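Local coordinates for protein exopolygalacturonase (Yersinia enterocolitica, PDB 2UVF) that probably cleaves galacturonic acid units from the ends of pectin-derived polygalacturonate chains, as a family 28 glycoside hydrolase with exo-activity, at residues Cys187-Pro192 against Met207-Gln212. Sequence-based numbering, arbitrary orientation.
Sequences CRVEIP and MTLNLQ
Thr-208 O is held twice: Val-189 N donates to it at 2.8 Å, nearly along the C=O axis, and Arg-188 CA adds a CA-H...O contact to Thr-208 O at 3.2 Å. Strands 187-191 and 207-211 are parallel neighbours on successive coils of the right-handed beta-helix of family 28 glycoside hydrolases, so side chains in register stack in ladders. Along the backbone, Asn-210 N meets Val-189 O at 2.8 Å, almost straight (174°), and Asn-210 O accepts from Ile-191 N. The bond from Thr-208 N to Cys-187 O is weak. On the face of Glu-190 and Asn-210, the Glu-190 chain bends at chi2 (-89°), bringing OE1 alongside the Asn-210 side chain. Asn-210 ND2 donates to Glu-190 OE1 at 2.9 Å in a bent bond, OE1 lying somewhat out of the amide plane, while Asn-210 OD1 pairs with Thr-264 OG1 on strand 258-264. Beside them Arg-188 runs alongside Thr-208 and Asn-210, its CG 3.8 Å from Asn-210 CB, before its guanidinium reaches Asp-49 and Glu-50. The opposite face is apolar and turns into the coil, where helix 173-181 covers Val-189 and Met-207. There Met-207 curls at chi3 to lay CE against Val-189 CG2. The Leu-209 side chain crosses Val-189 and Ile-191 obliquely, and Leu-209 CD1 lies 3.7 Å from Ile-191 CD1.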
loop_
_atom_site.group_PDB
_atom_site.type_symbol
_atom_site.label_atom_id
_atom_site.label_comp_id
_atom_site.label_asym_id
_atom_site.label_seq_id
_atom_site.Cartn_x
_atom_site.Cartn_y
_atom_site.Cartn_z
ATOM N N CYS A 187 -14.889 20.278 -9.524
ATOM C CA CYS A 187 -15.727 19.378 -10.310
ATOM C C CYS A 187 -15.686 17.938 -9.790
ATOM O O CYS A 187 -14.853 17.587 -8.950
ATOM C CB CYS A 187 -15.341 19.420 -11.804
ATOM S SG CYS A 187 -13.569 19.114 -12.236
ATOM N N ARG A 188 -16.617 17.122 -10.275
ATOM C CA ARG A 188 -16.536 15.683 -10.141
ATOM C C ARG A 188 -16.880 15.085 -11.501
ATOM O O ARG A 188 -18.015 15.222 -11.976
ATOM C CB ARG A 188 -17.487 15.173 -9.052
ATOM C CG ARG A 188 -17.483 13.651 -8.876
ATOM C CD ARG A 188 -18.561 13.187 -7.909
ATOM N NE ARG A 188 -18.341 13.770 -6.594
ATOM C CZ ARG A 188 -19.290 14.075 -5.710
ATOM N NH1 ARG A 188 -20.582 13.858 -5.965
ATOM N NH2 ARG A 188 -18.937 14.616 -4.553
ATOM N N VAL A 189 -15.890 14.461 -12.140
ATOM C CA VAL A 189 -16.112 13.754 -13.403
ATOM C C VAL A 189 -16.683 12.366 -13.087
ATOM O O VAL A 189 -16.087 11.624 -12.316
ATOM C CB VAL A 189 -14.803 13.648 -14.232
ATOM C CG1 VAL A 189 -15.038 12.956 -15.571
ATOM C CG2 VAL A 189 -14.205 15.011 -14.449
ATOM N N GLU A 190 -17.839 12.037 -13.667
ATOM C CA GLU A 190 -18.501 10.751 -13.457
ATOM C C GLU A 190 -18.310 9.815 -14.647
ATOM O O GLU A 190 -18.552 10.207 -15.786
ATOM C CB GLU A 190 -20.017 10.909 -13.214
ATOM C CG GLU A 190 -20.449 12.082 -12.336
ATOM C CD GLU A 190 -20.520 11.761 -10.845
ATOM O OE1 GLU A 190 -19.848 10.809 -10.389
ATOM O OE2 GLU A 190 -21.255 12.481 -10.125
ATOM N N ILE A 191 -17.879 8.583 -14.364
ATOM C CA ILE A 191 -17.917 7.473 -15.327
ATOM C C ILE A 191 -18.997 6.484 -14.846
ATOM O O ILE A 191 -18.709 5.620 -14.000
ATOM C CB ILE A 191 -16.544 6.745 -15.427
ATOM C CG1 ILE A 191 -15.433 7.715 -15.881
ATOM C CG2 ILE A 191 -16.637 5.516 -16.342
ATOM C CD1 ILE A 191 -14.036 7.230 -15.654
ATOM N N PRO A 192 -20.249 6.625 -15.347
ATOM C CA PRO A 192 -21.362 5.728 -15.003
ATOM C C PRO A 192 -21.147 4.246 -15.345
ATOM O O PRO A 192 -20.148 3.891 -15.973
ATOM C CB PRO A 192 -22.535 6.301 -15.834
ATOM C CG PRO A 192 -21.899 7.096 -16.923
ATOM C CD PRO A 192 -20.691 7.690 -16.273
ATOM N N MET A 207 -9.843 18.494 -8.617
ATOM C CA MET A 207 -10.902 17.686 -9.228
ATOM C C MET A 207 -11.106 16.339 -8.512
ATOM O O MET A 207 -10.292 15.923 -7.683
ATOM C CB MET A 207 -10.641 17.475 -10.731
ATOM C CG MET A 207 -9.435 16.600 -11.057
ATOM S SD MET A 207 -9.439 15.957 -12.732
ATOM C CE MET A 207 -10.687 14.659 -12.624
ATOM N N THR A 208 -12.222 15.689 -8.825
ATOM C CA THR A 208 -12.522 14.340 -8.372
ATOM C C THR A 208 -12.938 13.577 -9.606
ATOM O O THR A 208 -13.726 14.076 -10.406
ATOM C CB THR A 208 -13.689 14.296 -7.359
ATOM O OG1 THR A 208 -13.293 14.925 -6.138
ATOM C CG2 THR A 208 -14.118 12.842 -7.074
ATOM N N LEU A 209 -12.364 12.393 -9.781
ATOM C CA LEU A 209 -12.827 11.450 -10.778
ATOM C C LEU A 209 -13.511 10.336 -10.013
ATOM O O LEU A 209 -12.896 9.662 -9.191
ATOM C CB LEU A 209 -11.670 10.927 -11.632
ATOM C CG LEU A 209 -11.908 9.793 -12.630
ATOM C CD1 LEU A 209 -12.815 10.215 -13.787
ATOM C CD2 LEU A 209 -10.575 9.284 -13.150
ATOM N N ASN A 210 -14.795 10.165 -10.289
ATOM C CA ASN A 210 -15.633 9.212 -9.611
ATOM C C ASN A 210 -16.078 8.118 -10.571
ATOM O O ASN A 210 -16.797 8.378 -11.540
ATOM C CB ASN A 210 -16.858 9.929 -9.027
ATOM C CG ASN A 210 -17.696 9.026 -8.149
ATOM O OD1 ASN A 210 -17.244 8.596 -7.081
ATOM N ND2 ASN A 210 -18.929 8.727 -8.592
ATOM N N LEU A 211 -15.641 6.894 -10.280
ATOM C CA LEU A 211 -16.104 5.711 -10.964
ATOM C C LEU A 211 -17.287 5.126 -10.178
ATOM O O LEU A 211 -17.126 4.672 -9.044
ATOM C CB LEU A 211 -14.949 4.705 -11.109
ATOM C CG LEU A 211 -13.684 5.225 -11.798
ATOM C CD1 LEU A 211 -12.506 5.308 -10.825
ATOM C CD2 LEU A 211 -13.347 4.325 -12.965
ATOM N N GLN A 212 -18.474 5.157 -10.780
ATOM C CA GLN A 212 -19.718 4.790 -10.102
ATOM C C GLN A 212 -19.934 3.286 -10.104
ATOM O O GLN A 212 -19.265 2.551 -10.829
ATOM C CB GLN A 212 -20.916 5.443 -10.807
ATOM C CG GLN A 212 -21.019 6.957 -10.676
ATOM C CD GLN A 212 -22.236 7.514 -11.412
ATOM O OE1 GLN A 212 -22.475 7.187 -12.572
ATOM N NE2 GLN A 212 -23.012 8.341 -10.736
#